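Local coordinates for microcin B17-processing protein McbC (Escherichia coli str. K-12 substr. MG1655, PDB 6GRH) that is required to convert the inactive microcin B17 precursor into the active peptide and belongs to the nitroreductase family of FMN-binding oxidoreductases, at residues 98-103 with 138-143; 209-214 with 255-260; 172-177 with 186-191. All blocks are in the same frame, centred on the assembly; numbering follows the deposited sequence. Where two conformers were deposited one is given.

In the fold
Helix 97-108 is the first of the elements joined here, and contact 1 closes the path through strand 129-135 by fixing the loop 138-143 to that helix. Contact 3 closes the short connection through helix 179-182, bringing strand 187-194 back against the end of helix 167-175. Contact 2 then spans the C-terminal part, joining helix 204-227 to strand 254-263. The three follow one another in series, none nesting or crossing. They are joined laterally: contact 1 touches contact 3 where Thr140 meets His186, while strands 187-194 and 254-263 are neighbours in the central antiparallel sheet, so contacts 2 and 3 attach different helices to it. Contacts 1 and 2 also touch the second subunit.

Contact 1. Residues 98-103 with 138-143; sequences RTIEKL and ENTENW
Ile100 and Glu101, neighbours on helix 97-108, meet Trp143 along the edge of its indole and so join this helix of the nitroreductase fold to the loop that leads from strand 129-135 to strand 149-153. Ile100 comes first and uses two branches. Its CG2 methyl, anti to the backbone N, lies near the ring plane, with Ile100 CG2 3.7 Å from Trp143 CH2. The longer branch carries CD1 on to the loop, where Ile100 CD1 is 3.7 Å from Thr140 CG2 and the two side chains cross at about a right angle. Thr140 turns its methyl to the helix, while its OG1 is hydrogen-bonded to His186 O, just before strand 187-194. One residue further, the extended side chain of Glu101 slides past the indole in the opposite direction, with Glu101 CG at the ring edge, 4.0 Å from Trp143 CZ2. This extension carries the carboxylate, its plane 28° from that of the ring, to the indole N-H. Tyr150 packs edge-to-face with the same indole; Leu133 of strand 129-135 touches it, as does Ile70 of the second subunit. The bond from Trp143 NE1 to Glu101 OE2 is 2.8 Å long and almost straight at 170°; the oxygen stays 5° from the ring plane and accepts through its anti lone pair, turned away from Glu101 OE1.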
ATOM      1  N   ARG D  98     -31.591  14.263 -30.640  1.00 46.28           N
ATOM      2  CA  ARG D  98     -31.033  13.729 -31.895  1.00 46.27           C
ATOM      3  C   ARG D  98     -29.509  13.880 -31.981  1.00 44.74           C
ATOM      4  O   ARG D  98     -28.807  12.967 -32.401  1.00 44.82           O
ATOM      5  CB  ARG D  98     -31.720  14.391 -33.106  1.00 47.61           C
ATOM      6  N   THR D  99     -29.001  15.023 -31.542  1.00 44.55           N
ATOM      7  CA  THR D  99     -27.563  15.271 -31.504  1.00 43.55           C
ATOM      8  C   THR D  99     -26.852  14.372 -30.485  1.00 41.92           C
ATOM      9  O   THR D  99     -25.779  13.816 -30.766  1.00 41.26           O
ATOM     10  CB  THR D  99     -27.279  16.753 -31.216  1.00 43.76           C
ATOM     11  OG1 THR D  99     -27.808  17.535 -32.284  1.00 45.25           O
ATOM     12  CG2 THR D  99     -25.778  17.036 -31.096  1.00 43.14           C
ATOM     13  N   ILE D 100     -27.458  14.206 -29.316  1.00 41.26           N
ATOM     14  CA  ILE D 100     -26.853  13.397 -28.245  1.00 39.76           C
ATOM     15  C   ILE D 100     -26.869  11.905 -28.645  1.00 39.09           C
ATOM     16  O   ILE D 100     -25.875  11.194 -28.470  1.00 36.48           O
ATOM     17  CB  ILE D 100     -27.547  13.647 -26.882  1.00 39.83           C
ATOM     18  CG1 ILE D 100     -27.449  15.135 -26.483  1.00 40.63           C
ATOM     19  CG2 ILE D 100     -26.937  12.775 -25.801  1.00 38.93           C
ATOM     20  CD1 ILE D 100     -28.293  15.540 -25.286  1.00 40.73           C
ATOM     21  N   GLU D 101     -27.988  11.457 -29.218  1.00 40.46           N
ATOM     22  CA  GLU D 101     -28.104  10.095 -29.767  1.00 40.90           C
ATOM     23  C   GLU D 101     -27.049   9.778 -30.824  1.00 40.87           C
ATOM     24  O   GLU D 101     -26.491   8.694 -30.826  1.00 40.77           O
ATOM     25  CB  GLU D 101     -29.493   9.875 -30.357  1.00 42.99           C
ATOM     26  CG  GLU D 101     -30.586   9.742 -29.305  1.00 43.21           C
ATOM     27  CD  GLU D 101     -31.983   9.781 -29.877  1.00 45.12           C
ATOM     28  OE1 GLU D 101     -32.129   9.734 -31.117  1.00 47.19           O
ATOM     29  OE2 GLU D 101     -32.940   9.872 -29.078  1.00 45.43           O
ATOM     30  N   LYS D 102     -26.786  10.733 -31.708  1.00 41.97           N
ATOM     31  CA  LYS D 102     -25.734  10.622 -32.709  1.00 42.40           C
ATOM     32  C   LYS D 102     -24.370  10.440 -32.066  1.00 40.46           C
ATOM     33  O   LYS D 102     -23.565   9.626 -32.532  1.00 39.33           O
ATOM     34  CB  LYS D 102     -25.659  11.870 -33.584  1.00 44.66           C
ATOM     35  CG  LYS D 102     -26.531  11.873 -34.796  1.00 47.62           C
ATOM     36  CD  LYS D 102     -26.087  12.990 -35.725  1.00 49.38           C
ATOM     37  CE  LYS D 102     -27.171  13.369 -36.709  1.00 52.22           C
ATOM     38  NZ  LYS D 102     -26.640  14.429 -37.613  1.00 54.06           N
ATOM     39  N   LEU D 103     -24.092  11.224 -31.028  1.00 39.52           N
ATOM     40  CA  LEU D 103     -22.818  11.075 -30.312  1.00 38.53           C
ATOM     41  C   LEU D 103     -22.658   9.651 -29.776  1.00 36.66           C
ATOM     42  O   LEU D 103     -21.636   9.020 -29.996  1.00 36.16           O
ATOM     43  CB  LEU D 103     -22.696  12.082 -29.167  1.00 38.34           C
ATOM     44  CG  LEU D 103     -21.430  11.987 -28.324  1.00 37.58           C
ATOM     45  CD1 LEU D 103     -20.202  12.248 -29.184  1.00 38.13           C
ATOM     46  CD2 LEU D 103     -21.518  12.968 -27.167  1.00 37.88           C
ATOM     47  N   GLU D 138     -31.367  23.299 -18.888  1.00 46.46           N
ATOM     48  CA  GLU D 138     -32.766  23.225 -19.294  1.00 49.06           C
ATOM     49  C   GLU D 138     -32.959  23.532 -20.783  1.00 48.84           C
ATOM     50  O   GLU D 138     -34.039  23.302 -21.303  1.00 49.85           O
ATOM     51  CB  GLU D 138     -33.662  24.119 -18.417  1.00 51.99           C
ATOM     52  CG  GLU D 138     -33.649  23.731 -16.929  1.00 53.23           C
ATOM     53  CD  GLU D 138     -34.008  22.260 -16.627  1.00 54.21           C
ATOM     54  OE1 GLU D 138     -34.906  21.668 -17.295  1.00 55.97           O
ATOM     55  OE2 GLU D 138     -33.395  21.697 -15.689  1.00 53.86           O
ATOM     56  N   ASN D 139     -31.919  24.037 -21.454  1.00 47.82           N
ATOM     57  CA  ASN D 139     -31.917  24.154 -22.917  1.00 48.82           C
ATOM     58  C   ASN D 139     -31.496  22.875 -23.647  1.00 47.33           C
ATOM     59  O   ASN D 139     -31.332  22.877 -24.865  1.00 46.89           O
ATOM     60  CB  ASN D 139     -31.051  25.340 -23.376  1.00 49.47           C
ATOM     61  CG  ASN D 139     -31.852  26.597 -23.589  1.00 51.91           C
ATOM     62  OD1 ASN D 139     -32.948  26.564 -24.155  1.00 53.39           O
ATOM     63  ND2 ASN D 139     -31.290  27.724 -23.180  1.00 52.64           N
ATOM     64  N   THR D 140     -31.316  21.788 -22.911  1.00 46.55           N
ATOM     65  CA  THR D 140     -31.110  20.488 -23.512  1.00 45.68           C
ATOM     66  C   THR D 140     -32.463  19.765 -23.514  1.00 46.79           C
ATOM     67  O   THR D 140     -33.145  19.712 -22.483  1.00 47.22           O
ATOM     68  CB  THR D 140     -30.063  19.699 -22.725  1.00 44.51           C
ATOM     69  OG1 THR D 140     -28.842  20.456 -22.670  1.00 43.43           O
ATOM     70  CG2 THR D 140     -29.804  18.323 -23.383  1.00 43.49           C
ATOM     71  N   GLU D 141     -32.863  19.248 -24.674  1.00 47.25           N
ATOM     72  CA  GLU D 141     -34.094  18.455 -24.799  1.00 48.44           C
ATOM     73  C   GLU D 141     -33.911  17.166 -23.969  1.00 46.92           C
ATOM     74  O   GLU D 141     -32.782  16.735 -23.749  1.00 44.91           O
ATOM     75  CB  GLU D 141     -34.334  18.105 -26.270  1.00 50.52           C
ATOM     76  CG  GLU D 141     -35.785  17.880 -26.648  1.00 54.08           C
ATOM     77  CD  GLU D 141     -35.990  17.410 -28.094  1.00 55.70           C
ATOM     78  OE1 GLU D 141     -35.005  17.160 -28.837  1.00 55.11           O
ATOM     79  OE2 GLU D 141     -37.170  17.272 -28.480  1.00 57.87           O
ATOM     80  N   ASN D 142     -35.005  16.571 -23.509  1.00 46.82           N
ATOM     81  CA  ASN D 142     -34.954  15.375 -22.667  1.00 46.28           C
ATOM     82  C   ASN D 142     -35.829  14.237 -23.213  1.00 47.22           C
ATOM     83  O   ASN D 142     -36.795  14.480 -23.912  1.00 47.77           O
ATOM     84  CB  ASN D 142     -35.388  15.732 -21.244  1.00 45.87           C
ATOM     85  CG  ASN D 142     -34.727  14.859 -20.187  1.00 44.10           C
ATOM     86  OD1 ASN D 142     -34.092  13.844 -20.486  1.00 42.77           O
ATOM     87  ND2 ASN D 142     -34.899  15.242 -18.938  1.00 43.81           N
ATOM     88  N   TRP D 143     -35.466  12.998 -22.880  1.00 47.07           N
ATOM     89  CA  TRP D 143     -36.238  11.819 -23.289  1.00 47.95           C
ATOM     90  C   TRP D 143     -37.390  11.575 -22.328  1.00 48.10           C
ATOM     91  O   TRP D 143     -38.496  11.297 -22.741  1.00 49.92           O
ATOM     92  CB  TRP D 143     -35.349  10.578 -23.323  1.00 47.39           C
ATOM     93  CG  TRP D 143     -34.315  10.627 -24.379  1.00 47.46           C
ATOM     94  CD1 TRP D 143     -34.428  10.161 -25.662  1.00 48.44           C
ATOM     95  CD2 TRP D 143     -33.011  11.186 -24.266  1.00 46.41           C
ATOM     96  NE1 TRP D 143     -33.256  10.380 -26.342  1.00 48.00           N
ATOM     97  CE2 TRP D 143     -32.377  11.021 -25.511  1.00 46.57           C
ATOM     98  CE3 TRP D 143     -32.311  11.813 -23.229  1.00 45.86           C
ATOM     99  CZ2 TRP D 143     -31.075  11.462 -25.749  1.00 46.03           C
ATOM    100  CZ3 TRP D 143     -31.014  12.256 -23.471  1.00 45.35           C
ATOM    101  CH2 TRP D 143     -30.415  12.080 -24.720  1.00 45.38           C
TER

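Contact 2. Residues 209-214 with 255-260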
ATOM      1  N   MET D 209      -5.802  -1.925 -17.635  0.50 26.30           N
ATOM      2  CA  MET D 209      -6.587  -2.133 -18.869  0.50 27.27           C
ATOM      3  C   MET D 209      -7.892  -1.323 -18.875  0.50 26.93           C
ATOM      4  O   MET D 209      -8.253  -0.732 -19.902  0.50 27.36           O
ATOM      5  CB  MET D 209      -6.894  -3.634 -19.113  0.50 28.74           C
ATOM      6  CG  MET D 209      -5.689  -4.510 -19.526  0.50 29.64           C
ATOM      7  SD  MET D 209      -6.082  -6.175 -20.164  0.50 31.72           S
ATOM      8  CE  MET D 209      -4.865  -7.200 -19.350  0.50 31.67           C
ATOM      9  N   ALA D 210      -8.589  -1.289 -17.739  1.00 25.81           N
ATOM     10  CA  ALA D 210      -9.842  -0.527 -17.625  1.00 25.72           C
ATOM     11  C   ALA D 210      -9.652   0.997 -17.808  1.00 25.77           C
ATOM     12  O   ALA D 210     -10.451   1.648 -18.491  1.00 25.08           O
ATOM     13  CB  ALA D 210     -10.499  -0.808 -16.299  1.00 25.51           C
ATOM     14  N   LEU D 211      -8.581   1.535 -17.225  1.00 25.65           N
ATOM     15  CA  LEU D 211      -8.248   2.963 -17.356  1.00 26.56           C
ATOM     16  C   LEU D 211      -7.883   3.325 -18.792  1.00 26.54           C
ATOM     17  O   LEU D 211      -8.349   4.308 -19.300  1.00 25.87           O
ATOM     18  CB  LEU D 211      -7.140   3.376 -16.366  1.00 26.15           C
ATOM     19  CG  LEU D 211      -7.660   3.854 -15.009  1.00 26.47           C
ATOM     20  CD1 LEU D 211      -8.600   2.894 -14.310  1.00 27.36           C
ATOM     21  CD2 LEU D 211      -6.495   4.135 -14.077  1.00 26.57           C
ATOM     22  N   MET D 212      -7.101   2.476 -19.455  1.00 26.77           N
ATOM     23  CA  MET D 212      -6.807   2.666 -20.860  1.00 27.41           C
ATOM     24  C   MET D 212      -8.066   2.615 -21.722  1.00 27.26           C
ATOM     25  O   MET D 212      -8.259   3.452 -22.600  1.00 26.84           O
ATOM     26  CB  MET D 212      -5.718   1.685 -21.336  1.00 28.32           C
ATOM     27  CG  MET D 212      -4.382   2.003 -20.693  1.00 28.63           C
ATOM     28  SD  MET D 212      -3.029   0.957 -21.250  1.00 30.69           S
ATOM     29  CE  MET D 212      -3.562  -0.663 -20.759  1.00 30.73           C
ATOM     30  N   GLU D 213      -8.950   1.680 -21.432  1.00 26.94           N
ATOM     31  CA  GLU D 213     -10.191   1.580 -22.151  1.00 28.02           C
ATOM     32  C   GLU D 213     -11.027   2.841 -22.072  1.00 26.62           C
ATOM     33  O   GLU D 213     -11.594   3.255 -23.056  1.00 26.64           O
ATOM     34  CB  GLU D 213     -10.983   0.385 -21.661  1.00 29.16           C
ATOM     35  CG  GLU D 213     -12.338   0.218 -22.298  1.00 30.55           C
ATOM     36  CD  GLU D 213     -13.013  -1.051 -21.819  1.00 32.76           C
ATOM     37  OE1 GLU D 213     -12.290  -2.091 -21.698  1.00 33.25           O
ATOM     38  OE2 GLU D 213     -14.256  -0.996 -21.562  1.00 33.06           O
ATOM     39  N   THR D 214     -11.061   3.461 -20.916  1.00 26.07           N
ATOM     40  CA  THR D 214     -11.756   4.735 -20.724  1.00 26.05           C
ATOM     41  C   THR D 214     -11.274   5.822 -21.686  1.00 26.19           C
ATOM     42  O   THR D 214     -12.074   6.540 -22.262  1.00 25.79           O
ATOM     43  CB  THR D 214     -11.596   5.179 -19.266  1.00 26.30           C
ATOM     44  OG1 THR D 214     -12.085   4.118 -18.426  1.00 25.78           O
ATOM     45  CG2 THR D 214     -12.359   6.442 -18.994  1.00 26.46           C
ATOM     46  N   ALA D 255     -16.904   3.672  -9.661  1.00 27.18           N
ATOM     47  CA  ALA D 255     -16.286   4.980  -9.403  1.00 27.08           C
ATOM     48  C   ALA D 255     -16.170   5.741 -10.737  1.00 26.90           C
ATOM     49  O   ALA D 255     -15.839   5.149 -11.736  1.00 25.02           O
ATOM     50  CB  ALA D 255     -14.919   4.832  -8.718  1.00 26.94           C
ATOM     51  N   PRO D 256     -16.484   7.057 -10.744  1.00 27.61           N
ATOM     52  CA  PRO D 256     -16.269   7.887 -11.939  1.00 28.16           C
ATOM     53  C   PRO D 256     -14.779   8.147 -12.213  1.00 28.18           C
ATOM     54  O   PRO D 256     -14.070   8.611 -11.336  1.00 30.28           O
ATOM     55  CB  PRO D 256     -17.003   9.188 -11.586  1.00 28.77           C
ATOM     56  CG  PRO D 256     -16.916   9.275 -10.101  1.00 28.35           C
ATOM     57  CD  PRO D 256     -17.009   7.858  -9.610  1.00 28.29           C
ATOM     58  N   LEU D 257     -14.303   7.800 -13.398  1.00 28.15           N
ATOM     59  CA  LEU D 257     -12.899   7.993 -13.760  1.00 28.11           C
ATOM     60  C   LEU D 257     -12.610   9.355 -14.385  1.00 27.87           C
ATOM     61  O   LEU D 257     -11.545   9.919 -14.172  1.00 26.73           O
ATOM     62  CB  LEU D 257     -12.414   6.881 -14.714  1.00 28.51           C
ATOM     63  CG  LEU D 257     -12.312   5.484 -14.133  1.00 29.12           C
ATOM     64  CD1 LEU D 257     -11.861   4.490 -15.174  1.00 28.97           C
ATOM     65  CD2 LEU D 257     -11.379   5.462 -12.940  1.00 29.31           C
ATOM     66  N   ILE D 258     -13.549   9.849 -15.187  1.00 27.95           N
ATOM     67  CA  ILE D 258     -13.350  11.060 -15.963  1.00 28.58           C
ATOM     68  C   ILE D 258     -14.713  11.564 -16.418  1.00 28.33           C
ATOM     69  O   ILE D 258     -15.660  10.782 -16.611  1.00 27.45           O
ATOM     70  CB  ILE D 258     -12.362  10.814 -17.136  1.00 29.30           C
ATOM     71  CG1 ILE D 258     -11.752  12.096 -17.660  1.00 30.39           C
ATOM     72  CG2 ILE D 258     -12.996  10.026 -18.265  1.00 30.37           C
ATOM     73  CD1 ILE D 258     -10.785  12.743 -16.697  1.00 29.93           C
ATOM     74  N   VAL D 259     -14.814  12.877 -16.525  1.00 28.75           N
ATOM     75  CA  VAL D 259     -16.012  13.551 -17.000  1.00 29.13           C
ATOM     76  C   VAL D 259     -15.670  14.188 -18.349  1.00 29.10           C
ATOM     77  O   VAL D 259     -14.512  14.544 -18.603  1.00 29.77           O
ATOM     78  CB  VAL D 259     -16.478  14.597 -15.963  1.00 29.29           C
ATOM     79  CG1 VAL D 259     -17.594  15.486 -16.515  1.00 31.02           C
ATOM     80  CG2 VAL D 259     -16.948  13.904 -14.685  1.00 29.26           C
ATOM     81  N   GLN D 260     -16.655  14.307 -19.224  1.00 29.38           N
ATOM     82  CA  GLN D 260     -16.452  14.935 -20.530  1.00 29.36           C
ATOM     83  C   GLN D 260     -17.638  15.815 -20.825  1.00 29.95           C
ATOM     84  O   GLN D 260     -18.766  15.330 -20.954  1.00 30.82           O
ATOM     85  CB  GLN D 260     -16.265  13.894 -21.631  1.00 29.22           C
ATOM     86  CG  GLN D 260     -15.812  14.454 -22.969  1.00 29.82           C
ATOM     87  CD  GLN D 260     -15.501  13.360 -23.971  1.00 30.47           C
ATOM     88  OE1 GLN D 260     -15.935  12.214 -23.810  1.00 29.77           O
ATOM     89  NE2 GLN D 260     -14.792  13.723 -25.050  1.00 31.23           N
TER
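Leu257 and Ile258, consecutive residues of strand 254-263, both direct their CB atoms toward helix 204-227 and meet it at Thr214, because a classic beta bulge sets both of them opposite Tyr191 of the neighbouring strand. Leu257 makes the fuller contact. Its CD1 methyl fits between two helix residues one turn apart: Leu257 CD1 is 3.7 Å from Leu211 CD1, where the side chains cross at about a right angle, and 3.3 Å from Thr214 OG1. That hydroxyl already has a polar partner within the helix. Thr214 OG1 donates to Ala210 O at 3.0 Å, tilted 28° from the carbonyl plane, and Thr214 N also bonds to Ala210 O, at 3.1 Å. Two donors thus share this oxygen, and the hydroxyl bond helps hold the rotation of the threonine side chain. In this part of the nitroreductase fold the long helix runs beside the last strand of the chain in nearly the same direction; the axes of segments 209-214 and 255-260 approach to 9.6 Å, 20° from parallel. The contact lies beside both the subunit interface and the flavin: Leu211 packs on Leu211 of the second subunit, Met209 touches one FMN and Ile258 another. Ile258 divides its branches. Its CG1 stands anti to the backbone N and the end of that arm leads away from helix residues 209-214, whereas its short branch turns to the helix, with Ile258 CG2 3.7 Å from Thr214 CG2.

Contact 3. Residues 172-177 with 186-191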
ATOM      1  N   ARG D 172     -23.174  21.342 -10.468  1.00 35.54           N
ATOM      2  CA  ARG D 172     -22.324  21.674  -9.326  1.00 35.48           C
ATOM      3  C   ARG D 172     -21.326  20.537  -9.056  1.00 33.07           C
ATOM      4  O   ARG D 172     -20.117  20.776  -8.968  1.00 31.41           O
ATOM      5  CB  ARG D 172     -23.181  21.981  -8.091  1.00 37.45           C
ATOM      6  CG  ARG D 172     -22.387  22.335  -6.853  1.00 38.78           C
ATOM      7  CD  ARG D 172     -23.284  22.687  -5.678  1.00 41.34           C
ATOM      8  NE  ARG D 172     -22.590  22.365  -4.426  1.00 42.82           N
ATOM      9  CZ  ARG D 172     -21.718  23.157  -3.791  1.00 44.59           C
ATOM     10  NH1 ARG D 172     -21.419  24.384  -4.248  1.00 44.94           N
ATOM     11  NH2 ARG D 172     -21.150  22.712  -2.667  1.00 45.13           N
ATOM     12  N   SER D 173     -21.828  19.306  -8.983  1.00 31.89           N
ATOM     13  CA  SER D 173     -20.955  18.148  -8.694  1.00 30.62           C
ATOM     14  C   SER D 173     -19.885  17.890  -9.770  1.00 29.74           C
ATOM     15  O   SER D 173     -18.716  17.593  -9.461  1.00 29.06           O
ATOM     16  CB  SER D 173     -21.789  16.889  -8.415  1.00 30.52           C
ATOM     17  OG  SER D 173     -22.255  16.265  -9.611  1.00 31.34           O
ATOM     18  N   LEU D 174     -20.259  18.026 -11.035  1.00 30.00           N
ATOM     19  CA  LEU D 174     -19.314  17.705 -12.133  1.00 30.36           C
ATOM     20  C   LEU D 174     -18.252  18.772 -12.409  1.00 30.69           C
ATOM     21  O   LEU D 174     -17.192  18.465 -12.897  1.00 30.06           O
ATOM     22  CB  LEU D 174     -20.094  17.450 -13.417  1.00 31.31           C
ATOM     23  CG  LEU D 174     -20.989  16.212 -13.452  1.00 31.89           C
ATOM     24  CD1 LEU D 174     -21.784  16.193 -14.738  1.00 33.44           C
ATOM     25  CD2 LEU D 174     -20.143  14.976 -13.392  1.00 31.54           C
ATOM     26  N   SER D 175     -18.557  20.025 -12.124  1.00 31.82           N
ATOM     27  CA  SER D 175     -17.730  21.153 -12.570  1.00 33.14           C
ATOM     28  C   SER D 175     -16.675  21.549 -11.547  1.00 33.58           C
ATOM     29  O   SER D 175     -15.810  22.377 -11.842  1.00 34.86           O
ATOM     30  CB  SER D 175     -18.616  22.354 -12.892  1.00 33.72           C
ATOM     31  OG  SER D 175     -19.343  22.767 -11.749  1.00 34.50           O
ATOM     32  N   GLY D 176     -16.783  20.989 -10.341  1.00 33.75           N
ATOM     33  CA  GLY D 176     -15.841  21.227  -9.261  1.00 34.16           C
ATOM     34  C   GLY D 176     -15.589  22.683  -8.960  1.00 35.00           C
ATOM     35  O   GLY D 176     -16.496  23.508  -9.019  1.00 37.11           O
ATOM     36  N   GLY D 177     -14.342  23.010  -8.664  1.00 34.89           N
ATOM     37  CA  GLY D 177     -13.979  24.376  -8.343  1.00 36.15           C
ATOM     38  C   GLY D 177     -13.980  25.373  -9.485  1.00 37.58           C
ATOM     39  O   GLY D 177     -14.104  26.553  -9.238  1.00 37.29           O
ATOM     40  N   HIS D 186     -24.117  21.846 -22.270  1.00 35.34           N
ATOM     41  CA  HIS D 186     -25.436  21.224 -22.388  1.00 35.64           C
ATOM     42  C   HIS D 186     -25.529  19.889 -21.662  1.00 34.70           C
ATOM     43  O   HIS D 186     -26.549  19.574 -21.057  1.00 34.42           O
ATOM     44  CB  HIS D 186     -25.820  21.020 -23.858  1.00 36.57           C
ATOM     45  CG  HIS D 186     -26.264  22.274 -24.548  1.00 38.07           C
ATOM     46  ND1 HIS D 186     -25.395  23.101 -25.229  1.00 38.71           N
ATOM     47  CD2 HIS D 186     -27.487  22.836 -24.666  1.00 39.30           C
ATOM     48  CE1 HIS D 186     -26.068  24.112 -25.747  1.00 39.77           C
ATOM     49  NE2 HIS D 186     -27.339  23.982 -25.412  1.00 40.39           N
ATOM     50  N   PHE D 187     -24.478  19.084 -21.753  1.00 33.93           N
ATOM     51  CA  PHE D 187     -24.484  17.782 -21.128  1.00 33.49           C
ATOM     52  C   PHE D 187     -23.076  17.307 -20.866  1.00 32.64           C
ATOM     53  O   PHE D 187     -22.117  17.926 -21.325  1.00 32.51           O
ATOM     54  CB  PHE D 187     -25.287  16.774 -21.983  1.00 34.27           C
ATOM     55  CG  PHE D 187     -24.662  16.412 -23.309  1.00 34.16           C
ATOM     56  CD1 PHE D 187     -24.862  17.194 -24.429  1.00 35.48           C
ATOM     57  CD2 PHE D 187     -23.933  15.230 -23.447  1.00 33.75           C
ATOM     58  CE1 PHE D 187     -24.331  16.834 -25.677  1.00 35.75           C
ATOM     59  CE2 PHE D 187     -23.374  14.881 -24.674  1.00 33.98           C
ATOM     60  CZ  PHE D 187     -23.592  15.686 -25.796  1.00 35.26           C
ATOM     61  N   ALA D 188     -22.967  16.231 -20.085  1.00 31.84           N
ATOM     62  CA  ALA D 188     -21.700  15.554 -19.859  1.00 30.83           C
ATOM     63  C   ALA D 188     -21.823  14.072 -20.065  1.00 30.45           C
ATOM     64  O   ALA D 188     -22.890  13.510 -19.923  1.00 31.17           O
ATOM     65  CB  ALA D 188     -21.197  15.828 -18.456  1.00 29.92           C
ATOM     66  N   LEU D 189     -20.706  13.445 -20.405  1.00 30.28           N
ATOM     67  CA  LEU D 189     -20.571  12.001 -20.267  1.00 30.09           C
ATOM     68  C   LEU D 189     -19.673  11.755 -19.069  1.00 29.04           C
ATOM     69  O   LEU D 189     -18.676  12.466 -18.876  1.00 29.12           O
ATOM     70  CB  LEU D 189     -20.024  11.350 -21.536  1.00 30.11           C
ATOM     71  CG  LEU D 189     -20.907  11.474 -22.781  1.00 31.43           C
ATOM     72  CD1 LEU D 189     -20.199  10.821 -23.949  1.00 31.46           C
ATOM     73  CD2 LEU D 189     -22.301  10.885 -22.548  1.00 31.98           C
ATOM     74  N   VAL D 190     -20.040  10.767 -18.257  1.00 29.13           N
ATOM     75  CA  VAL D 190     -19.244  10.336 -17.120  1.00 28.07           C
ATOM     76  C   VAL D 190     -18.874   8.858 -17.322  1.00 27.98           C
ATOM     77  O   VAL D 190     -19.752   8.005 -17.478  1.00 28.83           O
ATOM     78  CB  VAL D 190     -19.996  10.527 -15.797  1.00 28.11           C
ATOM     79  CG1 VAL D 190     -19.095  10.184 -14.619  1.00 27.95           C
ATOM     80  CG2 VAL D 190     -20.500  11.947 -15.644  1.00 28.91           C
ATOM     81  N   TYR D 191     -17.576   8.571 -17.356  1.00 26.74           N
ATOM     82  CA  TYR D 191     -17.071   7.232 -17.610  1.00 26.16           C
ATOM     83  C   TYR D 191     -16.706   6.614 -16.274  1.00 25.79           C
ATOM     84  O   TYR D 191     -15.903   7.195 -15.542  1.00 25.15           O
ATOM     85  CB  TYR D 191     -15.841   7.273 -18.530  1.00 25.52           C
ATOM     86  CG  TYR D 191     -16.093   7.908 -19.850  1.00 26.10           C
ATOM     87  CD1 TYR D 191     -16.388   7.129 -20.972  1.00 26.48           C
ATOM     88  CD2 TYR D 191     -16.063   9.314 -19.998  1.00 26.35           C
ATOM     89  CE1 TYR D 191     -16.653   7.729 -22.205  1.00 27.23           C
ATOM     90  CE2 TYR D 191     -16.299   9.926 -21.233  1.00 26.75           C
ATOM     91  CZ  TYR D 191     -16.594   9.126 -22.332  1.00 27.23           C
ATOM     92  OH  TYR D 191     -16.810   9.686 -23.556  1.00 27.32           O
TER
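The central antiparallel sheet of the nitroreductase fold carries helices on both faces, and here the last turn of helix 167-175 packs on strand 187-194; within residues 172-177, Leu174 makes the contact with the strand. The leucine points at the strand and ends in a fork whose two methyls settle on alternate residues of the same strand face. Leu174 CD1 lies 3.8 Å from Ala188 CB, and Leu174 CD2 lies 3.8 Å from Val190 CG2, where the two side chains meet at a slant. With CG anti to the carbonyl carbon (chi1 -67°) and CD1 carrying the chain on in extended form (chi2 174°), the fork is held forward from the helix and spans the two-residue repeat of the strand. Leu174 and Ala188 are also the nearest CA pair of the two segments, at 8.4 Å. The alternation of the strand sends Phe187 and Leu189 away from this helix, and both touch helix 97-108; Tyr191 likewise packs against helix 204-227. Leu174 also reaches Val259 and Phe261 of strand 254-263, so it covers two adjacent strands. Two residues on, Gly176 leaves helical geometry with a positive phi of 52°, which glycine accommodates easily. Arg172 forms a salt bridge with Glu37 and packs on Leu94 of the McbB chain. Across the contact itself only methyl groups meet, all of them on buried residues. The attraction is therefore dispersive and hydrophobic; with no polar bond between these segments, this part of the interface probably depends on shape and apolar burial.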